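Local atomic coordinates of lipolytic enzyme, g-d-s-l (Clostridium thermocellum, PDB entry 2W1W), a protein that belongs to the G-D-S-L lipolytic enzymes and is represented here by a family 6 carbohydrate-binding module, a beta-sandwich that holds a calcium ion. Residues Gln8-Ile13 with Gly28-Asn33; Trp44-Pro49 with Leu126-Ala131; Phe58-Gly63 with Gly119-Asp124. All blocks are in the same frame, centred on the assembly; numbering follows the deposited sequence. Where two conformers were deposited one is given.

Interaction 1. Residues Gln8-Ile13 with Gly28-Asn33; sequences QAEDAI and GSCYVN. With CA (calcium ion), chain C.
The E10 carboxylate has S29 over one of its faces and water 1 on the other side. S29 OG sits almost straight above E10 CD at 3.2 Å, in packing contact and without the angle for a hydrogen bond to either oxygen. From the same side S29 N reaches E10 OE2 at 3.1 Å, with the donor 50° out of the carboxylate plane; its second approach, to OE1, is weak. G28 CA lies beyond OE2 at 3.5 Å, where the glycine backbone lets the loop pass close. The carboxylate gets there by folding back: E10 CG stands between the backbone N and the carbonyl carbon (chi1 53°) and the chain bends again at chi2 (-94°). Water 1 hydrogen-bonds to OE1 at 3.0 Å and also donates to the Q8 amide oxygen, while A9 N donates to it. Three groups thus fix a water that is itself a ligand of the calcium ion, 2.1 Å from the metal, so Q8, A9 and E10 form a second shell. C30 O binds the same ion directly at 2.2 Å, and T27 and D124 complete its protein ligands. A calcium site beside the beta-sandwich is familiar in family 6 modules. Here the 3-10 turn 9-11, with D11 N bonded to Q8 O, presents A9 and E10 to the loop and the start of strand 31-33. Next to the polar cluster A9 CB packs on C30 SG, on Y31 CA and, at 3.7 Å, on V32 CG2. C30 SG also lies against the backbone of E10. The CB of Y31 leaves the backbone away from the turn; its ring is edge-to-face with W94 and its hydroxyl hydrogen-bonds to E20.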
ATOM      1  N   GLN A   8       7.190  -1.042   6.396  1.00 11.63           N
ATOM      2  CA  GLN A   8       6.330  -2.011   7.095  1.00 11.93           C
ATOM      3  C   GLN A   8       5.016  -1.377   7.543  1.00 12.10           C
ATOM      4  O   GLN A   8       4.970  -0.230   7.907  1.00 11.40           O
ATOM      5  CB  GLN A   8       7.062  -2.591   8.325  1.00 13.53           C
ATOM      6  CG  GLN A   8       8.505  -3.078   8.085  1.00 18.02           C
ATOM      7  CD  GLN A   8       8.566  -4.370   7.371  1.00 23.07           C
ATOM      8  OE1 GLN A   8       7.563  -5.089   7.262  1.00 24.96           O
ATOM      9  NE2 GLN A   8       9.773  -4.700   6.855  1.00 27.49           N
ATOM     10  N   ALA A   9       3.971  -2.186   7.573  1.00 11.99           N
ATOM     11  CA  ALA A   9       2.661  -1.760   8.080  1.00 13.16           C
ATOM     12  C   ALA A   9       2.760  -1.133   9.444  1.00 12.76           C
ATOM     13  O   ALA A   9       2.128  -0.132   9.727  1.00 13.39           O
ATOM     14  CB  ALA A   9       1.651  -2.937   8.115  1.00 14.93           C
ATOM     15  N   GLU A  10       3.565  -1.759  10.281  1.00 12.95           N
ATOM     16  CA  GLU A  10       3.708  -1.324  11.694  1.00 12.73           C
ATOM     17  C   GLU A  10       4.228   0.104  11.843  1.00 12.48           C
ATOM     18  O   GLU A  10       4.059   0.731  12.905  1.00 14.40           O
ATOM     19  CB  GLU A  10       4.521  -2.343  12.543  1.00 13.80           C
ATOM     20  CG  GLU A  10       5.893  -2.752  11.994  1.00 14.47           C
ATOM     21  CD  GLU A  10       5.831  -4.039  11.149  1.00 16.84           C
ATOM     22  OE1 GLU A  10       4.760  -4.273  10.515  1.00 16.50           O
ATOM     23  OE2 GLU A  10       6.828  -4.806  11.112  1.00 18.67           O
ATOM     24  N   ASP A  11       4.821   0.608  10.771  1.00 12.18           N
ATOM     25  CA  ASP A  11       5.437   1.928  10.742  1.00 12.43           C
ATOM     26  C   ASP A  11       4.644   2.950   9.963  1.00 12.67           C
ATOM     27  O   ASP A  11       5.043   4.093   9.837  1.00 15.44           O
ATOM     28  CB  ASP A  11       6.853   1.843  10.119  1.00 12.26           C
ATOM     29  CG  ASP A  11       7.816   1.044  10.941  1.00 12.91           C
ATOM     30  OD1 ASP A  11       7.804   1.153  12.193  1.00 17.10           O
ATOM     31  OD2 ASP A  11       8.608   0.301  10.338  1.00 14.93           O
ATOM     32  N   ALA A  12       3.506   2.517   9.449  1.00 13.22           N
ATOM     33  CA  ALA A  12       2.636   3.359   8.640  1.00 13.73           C
ATOM     34  C   ALA A  12       1.904   4.424   9.466  1.00 12.60           C
ATOM     35  O   ALA A  12       1.719   4.294  10.657  1.00 14.68           O
ATOM     36  CB  ALA A  12       1.618   2.500   7.862  1.00 14.78           C
ATOM     37  N   ILE A  13       1.539   5.491   8.797  1.00 11.70           N
ATOM     38  CA  ILE A  13       0.583   6.499   9.296  1.00 11.94           C
ATOM     39  C   ILE A  13      -0.741   6.166   8.650  1.00 12.30           C
ATOM     40  O   ILE A  13      -0.815   6.022   7.435  1.00 13.38           O
ATOM     41  CB  ILE A  13       1.021   7.924   8.922  1.00 13.20           C
ATOM     42  CG1 ILE A  13       2.324   8.229   9.631  1.00 16.17           C
ATOM     43  CG2 ILE A  13      -0.064   8.927   9.293  1.00 15.77           C
ATOM     44  CD1 ILE A  13       3.007   9.528   9.191  1.00 20.62           C
ATOM     45  N   GLY A  28       6.569  -9.039   8.891  1.00 18.76           N
ATOM     46  CA  GLY A  28       6.776  -8.168  10.020  1.00 18.91           C
ATOM     47  C   GLY A  28       5.757  -8.502  11.095  1.00 20.25           C
ATOM     48  O   GLY A  28       5.283  -9.645  11.247  1.00 20.20           O
ATOM     49  N   SER A  29       5.365  -7.471  11.799  1.00 19.78           N
ATOM     50  CA  SER A  29       4.489  -7.668  12.971  1.00 19.51           C
ATOM     51  C   SER A  29       2.999  -7.487  12.746  1.00 19.13           C
ATOM     52  O   SER A  29       2.169  -7.830  13.585  1.00 19.93           O
ATOM     53  CB  SER A  29       4.955  -6.749  14.058  1.00 20.12           C
ATOM     54  OG  SER A  29       4.651  -5.432  13.717  1.00 18.61           O
ATOM     55  N   CYS A  30       2.628  -6.959  11.593  1.00 16.72           N
ATOM     56  CA  CYS A  30       1.228  -6.739  11.332  1.00 15.45           C
ATOM     57  C   CYS A  30       1.016  -6.367   9.865  1.00 13.90           C
ATOM     58  O   CYS A  30       1.959  -6.246   9.070  1.00 15.07           O
ATOM     59  CB  CYS A  30       0.700  -5.624  12.229  1.00 15.72           C
ATOM     60  SG  CYS A  30       1.243  -3.972  11.786  1.00 16.08           S
ATOM     61  N   TYR A  31      -0.246  -6.212   9.563  1.00 14.63           N
ATOM     62  CA  TYR A  31      -0.746  -5.603   8.327  1.00 13.47           C
ATOM     63  C   TYR A  31      -1.762  -4.547   8.666  1.00 13.98           C
ATOM     64  O   TYR A  31      -2.151  -4.424   9.828  1.00 15.42           O
ATOM     65  CB  TYR A  31      -1.326  -6.674   7.369  1.00 14.53           C
ATOM     66  CG  TYR A  31      -2.509  -7.433   7.932  1.00 13.24           C
ATOM     67  CD1 TYR A  31      -3.790  -6.971   7.795  1.00 14.41           C
ATOM     68  CD2 TYR A  31      -2.308  -8.615   8.631  1.00 16.08           C
ATOM     69  CE1 TYR A  31      -4.881  -7.682   8.339  1.00 15.60           C
ATOM     70  CE2 TYR A  31      -3.362  -9.331   9.149  1.00 16.01           C
ATOM     71  CZ  TYR A  31      -4.642  -8.857   9.013  1.00 16.96           C
ATOM     72  OH  TYR A  31      -5.686  -9.579   9.556  1.00 19.39           O
ATOM     73  N   VAL A  32      -2.186  -3.805   7.659  1.00 12.71           N
ATOM     74  CA  VAL A  32      -3.211  -2.768   7.778  0.50 13.42           C
ATOM     75  C   VAL A  32      -4.516  -3.211   7.140  1.00 14.27           C
ATOM     76  O   VAL A  32      -4.521  -3.751   6.036  1.00 14.91           O
ATOM     77  CB  VAL A  32      -2.794  -1.456   7.073  0.50 13.01           C
ATOM     78  CG1 VAL A  32      -3.896  -0.380   7.246  0.50 12.29           C
ATOM     79  CG2 VAL A  32      -1.402  -0.975   7.552  0.50 13.32           C
ATOM     80  N   ASN A  33      -5.607  -2.933   7.862  1.00 16.20           N
ATOM     81  CA  ASN A  33      -6.978  -3.171   7.438  0.75 16.62           C
ATOM     82  C   ASN A  33      -7.772  -1.884   7.337  1.00 18.20           C
ATOM     83  O   ASN A  33      -7.761  -1.092   8.262  1.00 19.06           O
ATOM     84  CB  ASN A  33      -7.619  -4.081   8.452  0.75 17.07           C
ATOM     85  CG  ASN A  33      -9.107  -4.249   8.211  0.75 16.15           C
ATOM     86  OD1 ASN A  33      -9.955  -3.406   8.597  0.75 21.27           O
ATOM     87  ND2 ASN A  33      -9.427  -5.309   7.563  0.75 18.22           N
TER
HETATM   88 CA    CA C1132       3.468  -6.438   7.464  1.00 24.56          CA
HETATM   89  O   HOH W   1       5.153  -5.120   7.706  1.00 21.22           O

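Interaction 2. Residues Trp44-Pro49 with Leu126-Ala131; sequences WNVNAP and LKVFSA
Two strands from the two facing sheets of the beta-sandwich meet here across the apolar interior. Strands 44-48 and 126-129 run nearly parallel, 11° apart, with axes 9.4 Å from each other, a separation bridged by side chains. W44 and L126 lie at one end of the contact. L126 CB sits over one face of the indole, 3.9 Å from the centroid of the six-membered ring and 23° off its normal, in a CH-pi contact displaced toward the rim near W44 CZ3. With L126 CG anti to the backbone N (chi1 166°), the leucine runs on past the ring, and L126 CD2 comes within 3.8 Å of W44 CE3. The two side chains run antiparallel alongside one another. The same CD2 methyl then meets V46 CG2 at 4.1 Å, so L126 is shared between tryptophan and valine. One step along, V46 CG1 and V128 CG2 meet methyl to methyl, end on, 4.0 Å apart. Tyrosine Y7 of strand 4-8 and I110 of strand 106-114 pack against V46 as well. The indole N-H is turned to Q8 O, to which it hydrogen-bonds. Toward the far end of the strands the interface becomes polar: water 2 donates to N47 O at 2.6 Å and is hydrogen-bonded to S130 OG, linking segments whose own polar atoms stand farther apart. Beyond it P49 CG rests 3.7 Å from S130 O, with Y54 touching both residues. These two strands are therefore held by methyl contacts, which impose little directional constraint, and by a CH-pi contact in which the indole face sets where L126 CB lies; near S130, beyond the apolar part, water 2 supplies a directional polar link.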
ATOM      1  N   TRP A  44       3.425   6.393   4.074  1.00 10.81           N
ATOM      2  CA  TRP A  44       4.768   6.349   4.607  1.00 10.51           C
ATOM      3  C   TRP A  44       5.572   7.515   4.077  1.00 10.54           C
ATOM      4  O   TRP A  44       5.308   8.077   3.035  1.00 10.48           O
ATOM      5  CB  TRP A  44       5.508   5.069   4.172  1.00 10.96           C
ATOM      6  CG  TRP A  44       5.008   3.763   4.731  1.00 10.69           C
ATOM      7  CD1 TRP A  44       5.462   3.128   5.861  1.00 10.19           C
ATOM      8  CD2 TRP A  44       4.022   2.885   4.151  1.00 11.38           C
ATOM      9  NE1 TRP A  44       4.804   1.947   6.022  1.00 11.65           N
ATOM     10  CE2 TRP A  44       3.936   1.759   4.984  1.00 12.71           C
ATOM     11  CE3 TRP A  44       3.186   2.952   3.037  1.00 12.35           C
ATOM     12  CZ2 TRP A  44       3.086   0.682   4.704  1.00 12.79           C
ATOM     13  CZ3 TRP A  44       2.353   1.895   2.777  1.00 12.98           C
ATOM     14  CH2 TRP A  44       2.297   0.795   3.597  1.00 12.60           C
ATOM     15  N   ASN A  45       6.622   7.792   4.823  1.00 11.51           N
ATOM     16  CA  ASN A  45       7.668   8.753   4.453  1.00 12.23           C
ATOM     17  C   ASN A  45       8.801   7.935   3.847  1.00 11.66           C
ATOM     18  O   ASN A  45       9.503   7.212   4.543  1.00 14.01           O
ATOM     19  CB  ASN A  45       8.144   9.512   5.698  1.00 12.60           C
ATOM     20  CG  ASN A  45       7.112  10.482   6.229  1.00 14.74           C
ATOM     21  OD1 ASN A  45       6.628  10.337   7.396  1.00 19.85           O
ATOM     22  ND2 ASN A  45       6.738  11.428   5.415  1.00 12.48           N
ATOM     23  N   VAL A  46       8.954   8.065   2.545  1.00 12.35           N
ATOM     24  CA  VAL A  46       9.850   7.235   1.745  1.00 12.07           C
ATOM     25  C   VAL A  46      11.015   8.054   1.207  1.00 13.08           C
ATOM     26  O   VAL A  46      10.826   9.025   0.520  1.00 12.79           O
ATOM     27  CB  VAL A  46       9.069   6.582   0.569  1.00 12.46           C
ATOM     28  CG1 VAL A  46       9.981   5.835  -0.394  1.00 13.72           C
ATOM     29  CG2 VAL A  46       7.977   5.623   1.137  1.00 12.34           C
ATOM     30  N   ASN A  47      12.222   7.664   1.570  1.00 15.01           N
ATOM     31  CA  ASN A  47      13.424   8.369   1.096  1.00 17.61           C
ATOM     32  C   ASN A  47      13.768   7.956  -0.316  1.00 18.34           C
ATOM     33  O   ASN A  47      13.678   6.785  -0.719  1.00 19.59           O
ATOM     34  CB  ASN A  47      14.603   8.141   2.010  1.00 19.64           C
ATOM     35  CG  ASN A  47      15.802   9.013   1.640  1.00 21.40           C
ATOM     36  OD1 ASN A  47      16.772   8.512   1.137  1.00 30.85           O
ATOM     37  ND2 ASN A  47      15.705  10.314   1.884  1.00 26.39           N
ATOM     38  N   ALA A  48      14.117   8.958  -1.109  1.00 18.66           N
ATOM     39  CA  ALA A  48      14.707   8.721  -2.424  1.00 19.32           C
ATOM     40  C   ALA A  48      16.099   9.355  -2.478  1.00 20.50           C
ATOM     41  O   ALA A  48      16.242  10.553  -2.218  1.00 19.44           O
ATOM     42  CB  ALA A  48      13.847   9.297  -3.505  1.00 20.10           C
ATOM     43  N   PRO A  49      17.112   8.563  -2.835  1.00 21.85           N
ATOM     44  CA  PRO A  49      18.460   9.137  -2.752  1.00 22.19           C
ATOM     45  C   PRO A  49      18.737  10.052  -3.921  1.00 22.65           C
ATOM     46  O   PRO A  49      19.595  10.937  -3.869  1.00 23.48           O
ATOM     47  CB  PRO A  49      19.348   7.891  -2.813  1.00 22.69           C
ATOM     48  CG  PRO A  49      18.593   6.945  -3.687  1.00 24.21           C
ATOM     49  CD  PRO A  49      17.134   7.164  -3.302  1.00 23.01           C
ATOM     50  N   LEU A 126       4.689  -1.780   1.890  1.00  9.72           N
ATOM     51  CA  LEU A 126       5.126  -1.155   0.645  1.00 10.36           C
ATOM     52  C   LEU A 126       6.638  -1.393   0.487  1.00 11.04           C
ATOM     53  O   LEU A 126       7.420  -1.114   1.371  1.00 12.13           O
ATOM     54  CB  LEU A 126       4.859   0.337   0.665  1.00 10.99           C
ATOM     55  CG  LEU A 126       5.530   1.210  -0.402  1.00 10.75           C
ATOM     56  CD1 LEU A 126       5.029   0.864  -1.812  1.00 14.15           C
ATOM     57  CD2 LEU A 126       5.356   2.726  -0.087  1.00 13.49           C
ATOM     58  N   LYS A 127       7.003  -1.953  -0.652  1.00 11.29           N
ATOM     59  CA  LYS A 127       8.392  -2.221  -1.022  1.00 12.67           C
ATOM     60  C   LYS A 127       8.776  -1.273  -2.162  1.00 12.46           C
ATOM     61  O   LYS A 127       8.077  -1.166  -3.155  1.00 12.52           O
ATOM     62  CB  LYS A 127       8.469  -3.699  -1.483  1.00 14.12           C
ATOM     63  CG  LYS A 127       9.794  -4.180  -1.904  1.00 18.90           C
ATOM     64  CD  LYS A 127       9.661  -5.606  -2.412  1.00 20.68           C
ATOM     65  CE  LYS A 127       9.694  -6.619  -1.381  1.00 22.54           C
ATOM     66  NZ  LYS A 127       9.307  -7.992  -2.020  1.00 22.87           N
ATOM     67  N   VAL A 128       9.905  -0.585  -1.992  1.00 13.10           N
ATOM     68  CA  VAL A 128      10.406   0.417  -2.968  1.00 13.64           C
ATOM     69  C   VAL A 128      11.821   0.038  -3.373  1.00 15.41           C
ATOM     70  O   VAL A 128      12.676  -0.222  -2.539  1.00 17.59           O
ATOM     71  CB  VAL A 128      10.417   1.829  -2.360  1.00 13.05           C
ATOM     72  CG1 VAL A 128      10.891   2.862  -3.367  1.00 14.97           C
ATOM     73  CG2 VAL A 128       9.005   2.156  -1.776  1.00 13.83           C
ATOM     74  N   PHE A 129      12.018  -0.021  -4.666  1.00 16.91           N
ATOM     75  CA  PHE A 129      13.328  -0.488  -5.208  1.00 18.39           C
ATOM     76  C   PHE A 129      14.307   0.705  -5.328  1.00 20.94           C
ATOM     77  O   PHE A 129      14.473   1.325  -6.388  1.00 20.33           O
ATOM     78  CB  PHE A 129      13.101  -1.366  -6.422  1.00 17.54           C
ATOM     79  CG  PHE A 129      12.737  -2.773  -6.039  1.00 15.46           C
ATOM     80  CD1 PHE A 129      13.736  -3.730  -5.804  1.00 15.70           C
ATOM     81  CD2 PHE A 129      11.423  -3.154  -5.844  1.00 13.37           C
ATOM     82  CE1 PHE A 129      13.415  -5.047  -5.430  1.00 14.82           C
ATOM     83  CE2 PHE A 129      11.117  -4.497  -5.429  1.00 15.64           C
ATOM     84  CZ  PHE A 129      12.092  -5.403  -5.221  1.00 14.76           C
ATOM     85  N   SER A 130      14.951   1.017  -4.182  1.00 22.93           N
ATOM     86  CA  SER A 130      15.615   2.325  -4.029  1.00 24.69           C
ATOM     87  C   SER A 130      17.043   2.297  -3.544  1.00 26.04           C
ATOM     88  O   SER A 130      17.758   3.303  -3.653  1.00 28.85           O
ATOM     89  CB  SER A 130      14.797   3.255  -3.110  1.00 24.04           C
ATOM     90  OG  SER A 130      14.788   2.802  -1.784  1.00 24.43           O
ATOM     91  N   ALA A 131      17.442   1.158  -2.995  1.00 26.39           N
ATOM     92  CA  ALA A 131      18.725   1.016  -2.317  1.00 26.02           C
ATOM     93  C   ALA A 131      19.808   0.566  -3.299  1.00 26.27           C
ATOM     94  O   ALA A 131      19.814  -0.572  -3.769  1.00 24.04           O
ATOM     95  CB  ALA A 131      18.618   0.050  -1.107  1.00 26.01           C
TER
HETATM   96  O   HOH W   2      13.521   4.229  -0.128  1.00 22.05           O

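Interaction 3. Residues Phe58-Gly63 with Gly119-Asp124; sequences FRYANG and GGPNVD. With CA (calcium ion), chain C.
D124 N donates to R59 O at 2.7 Å, and the same two residues are joined again through their side chains. R59, extended from CG to NE, lies alongside D124 and forms a salt bridge from NH2 to OD2 at 2.8 Å. The oxygen lies near the guanidinium plane, but the nitrogen comes from above the carboxylate, 51° out of its plane, the two flat groups being turned 59° against each other. R59 NH2 also bonds to G25 O. D124 faces the calcium ion with its other oxygen, OD1, at 2.3 Å, and adds its backbone O at 2.5 Å. The arginine probably helps to position this first-shell ligand and to offset part of its negative charge. Farther along, A61 and N122 form an antiparallel hydrogen-bonded pair, A61 N to N122 O at 2.9 Å and N122 N to A61 O at 3.0 Å. Y60 and V123 make the neighbouring non-hydrogen-bonded pair. The side chains of Y60 and P121 cross at about a right angle, Y60 CD1 to P121 CB at 3.7 Å, while the tyrosine hydroxyl bonds to V86 O. V123 CG1 meets the edge of the F58 ring. Strand 52-61 lies between 122-129 and 95-103 in the four-stranded sheet, and F58, P121 and V123 pack against strand 70-74 of the other sheet.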
ATOM      1  N   PHE A  58       3.200  -3.131  -3.502  1.00 10.53           N
ATOM      2  CA  PHE A  58       2.445  -3.416  -2.296  1.00 10.80           C
ATOM      3  C   PHE A  58       2.206  -4.912  -2.209  1.00 10.58           C
ATOM      4  O   PHE A  58       1.751  -5.549  -3.187  1.00 12.94           O
ATOM      5  CB  PHE A  58       1.064  -2.702  -2.332  1.00 11.23           C
ATOM      6  CG  PHE A  58       1.134  -1.226  -2.377  1.00 11.83           C
ATOM      7  CD1 PHE A  58       1.132  -0.485  -1.200  1.00 13.17           C
ATOM      8  CD2 PHE A  58       1.174  -0.549  -3.569  1.00 14.32           C
ATOM      9  CE1 PHE A  58       1.137   0.893  -1.224  1.00 14.73           C
ATOM     10  CE2 PHE A  58       1.214   0.855  -3.590  1.00 15.66           C
ATOM     11  CZ  PHE A  58       1.209   1.565  -2.395  1.00 14.08           C
ATOM     12  N   ARG A  59       2.415  -5.466  -1.026  1.00 10.17           N
ATOM     13  CA  ARG A  59       2.001  -6.833  -0.756  1.00  9.83           C
ATOM     14  C   ARG A  59       0.686  -6.751   0.018  1.00  9.96           C
ATOM     15  O   ARG A  59       0.566  -5.985   0.957  1.00 10.69           O
ATOM     16  CB  ARG A  59       3.092  -7.622  -0.013  1.00 10.86           C
ATOM     17  CG  ARG A  59       2.764  -9.079   0.272  1.00 12.19           C
ATOM     18  CD  ARG A  59       3.985  -9.863   0.815  1.00 13.60           C
ATOM     19  NE  ARG A  59       3.737 -11.323   0.833  1.00 15.55           N
ATOM     20  CZ  ARG A  59       3.280 -12.019   1.866  1.00 17.00           C
ATOM     21  NH1 ARG A  59       3.135 -13.346   1.767  1.00 18.85           N
ATOM     22  NH2 ARG A  59       2.972 -11.412   2.996  1.00 17.17           N
ATOM     23  N   TYR A  60      -0.303  -7.518  -0.442  1.00 10.62           N
ATOM     24  CA  TYR A  60      -1.689  -7.359   0.001  1.00  9.75           C
ATOM     25  C   TYR A  60      -2.477  -8.654  -0.076  1.00 10.11           C
ATOM     26  O   TYR A  60      -2.085  -9.594  -0.757  1.00 10.78           O
ATOM     27  CB  TYR A  60      -2.396  -6.280  -0.857  1.00  8.56           C
ATOM     28  CG  TYR A  60      -2.883  -6.823  -2.200  1.00 10.01           C
ATOM     29  CD1 TYR A  60      -4.217  -7.198  -2.368  1.00  9.86           C
ATOM     30  CD2 TYR A  60      -2.023  -7.003  -3.273  1.00 10.31           C
ATOM     31  CE1 TYR A  60      -4.680  -7.714  -3.537  1.00 10.46           C
ATOM     32  CE2 TYR A  60      -2.493  -7.559  -4.457  1.00 10.20           C
ATOM     33  CZ  TYR A  60      -3.827  -7.883  -4.593  1.00 10.16           C
ATOM     34  OH  TYR A  60      -4.310  -8.428  -5.747  1.00 12.60           O
ATOM     35  N   ALA A  61      -3.616  -8.642   0.610  1.00 10.72           N
ATOM     36  CA  ALA A  61      -4.621  -9.703   0.490  1.00 10.36           C
ATOM     37  C   ALA A  61      -5.961  -9.108   0.215  1.00 10.42           C
ATOM     38  O   ALA A  61      -6.295  -8.052   0.742  1.00 10.10           O
ATOM     39  CB  ALA A  61      -4.696 -10.560   1.781  1.00 10.29           C
ATOM     40  N   ASN A  62      -6.747  -9.833  -0.573  1.00 10.34           N
ATOM     41  CA  ASN A  62      -8.146  -9.473  -0.815  1.00 10.99           C
ATOM     42  C   ASN A  62      -8.973 -10.743  -0.909  1.00 11.32           C
ATOM     43  O   ASN A  62      -9.000 -11.427  -1.928  1.00 11.96           O
ATOM     44  CB  ASN A  62      -8.277  -8.641  -2.093  1.00 10.92           C
ATOM     45  CG  ASN A  62      -9.715  -8.278  -2.439  1.00 11.03           C
ATOM     46  OD1 ASN A  62     -10.644  -8.660  -1.741  1.00 12.17           O
ATOM     47  ND2 ASN A  62      -9.895  -7.515  -3.538  1.00 11.30           N
ATOM     48  N   GLY A  63      -9.621 -11.041   0.202  1.00 12.13           N
ATOM     49  CA  GLY A  63     -10.410 -12.263   0.343  1.00 13.59           C
ATOM     50  C   GLY A  63     -11.826 -12.177  -0.146  1.00 14.50           C
ATOM     51  O   GLY A  63     -12.628 -13.099   0.105  1.00 17.93           O
ATOM     52  N   GLY A 119     -13.785  -0.415   0.931  1.00 13.41           N
ATOM     53  CA  GLY A 119     -12.469  -0.140   1.477  1.00 14.23           C
ATOM     54  C   GLY A 119     -11.376  -0.762   0.669  1.00 13.16           C
ATOM     55  O   GLY A 119     -11.559  -1.247  -0.422  1.00 13.24           O
ATOM     56  N   GLY A 120     -10.188  -0.630   1.205  1.00 13.94           N
ATOM     57  CA  GLY A 120      -8.971  -1.134   0.572  1.00 13.12           C
ATOM     58  C   GLY A 120      -8.754  -2.601   0.921  1.00 11.62           C
ATOM     59  O   GLY A 120      -9.387  -3.155   1.820  1.00 12.67           O
ATOM     60  N   PRO A 121      -7.792  -3.221   0.244  1.00 10.91           N
ATOM     61  CA  PRO A 121      -7.362  -4.542   0.638  1.00 10.84           C
ATOM     62  C   PRO A 121      -6.594  -4.473   1.958  1.00 11.06           C
ATOM     63  O   PRO A 121      -6.217  -3.385   2.395  1.00 13.04           O
ATOM     64  CB  PRO A 121      -6.395  -4.904  -0.488  1.00 10.95           C
ATOM     65  CG  PRO A 121      -5.768  -3.594  -0.837  1.00 11.17           C
ATOM     66  CD  PRO A 121      -6.880  -2.595  -0.731  1.00 10.72           C
ATOM     67  N   ASN A 122      -6.280  -5.623   2.540  1.00  9.66           N
ATOM     68  CA  ASN A 122      -5.329  -5.674   3.662  1.00 10.07           C
ATOM     69  C   ASN A 122      -3.932  -5.532   3.090  1.00 10.22           C
ATOM     70  O   ASN A 122      -3.604  -6.164   2.085  1.00 11.50           O
ATOM     71  CB  ASN A 122      -5.458  -6.966   4.456  1.00 10.41           C
ATOM     72  CG  ASN A 122      -6.760  -7.049   5.236  1.00 11.35           C
ATOM     73  OD1 ASN A 122      -7.455  -6.052   5.415  1.00 12.95           O
ATOM     74  ND2 ASN A 122      -7.095  -8.257   5.705  1.00 14.52           N
ATOM     75  N   VAL A 123      -3.144  -4.634   3.662  1.00 10.07           N
ATOM     76  CA  VAL A 123      -1.801  -4.319   3.098  1.00 10.49           C
ATOM     77  C   VAL A 123      -0.720  -4.665   4.102  1.00 10.94           C
ATOM     78  O   VAL A 123      -0.710  -4.206   5.246  1.00 11.37           O
ATOM     79  CB  VAL A 123      -1.689  -2.822   2.685  1.00 10.03           C
ATOM     80  CG1 VAL A 123      -0.259  -2.467   2.217  1.00 10.98           C
ATOM     81  CG2 VAL A 123      -2.665  -2.471   1.605  1.00 11.40           C
ATOM     82  N   ASP A 124       0.181  -5.511   3.636  1.00 11.62           N
ATOM     83  CA  ASP A 124       1.300  -6.033   4.421  1.00 12.44           C
ATOM     84  C   ASP A 124       2.423  -5.004   4.568  1.00 11.72           C
ATOM     85  O   ASP A 124       2.948  -4.777   5.664  1.00 12.57           O
ATOM     86  CB  ASP A 124       1.833  -7.318   3.775  1.00 12.37           C
ATOM     87  CG  ASP A 124       2.765  -8.104   4.654  1.00 14.43           C
ATOM     88  OD1 ASP A 124       2.750  -7.934   5.905  1.00 14.48           O
ATOM     89  OD2 ASP A 124       3.553  -8.883   4.054  1.00 16.49           O
TER
HETATM   90 CA    CA C1132       3.468  -6.438   7.464  1.00 24.56          CA
HETATM   91  O   HOH W   1       5.153  -5.120   7.706  1.00 21.22           O

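How the interactions relate
From the N terminus, interaction 1 closes first: the turn after strand 4-8 meets the loop before strand 31-33, enclosing strands 13-15 and 18-20. Interaction 2 opens only afterwards, at 44-49, and closes at the C-terminal end of the modelled chain. Interaction 3 is nested within that span. Interactions 2 and 3 share strand 122-129, one joining it to the facing sheet and the other to its neighbour 52-61, and they touch where F58 packs on W44 and L126. Interactions 1 and 3 supply ligands to one calcium ion and are joined by V32 N to V123 O; the turn 8-13 also abuts W44, joining interactions 1 and 2.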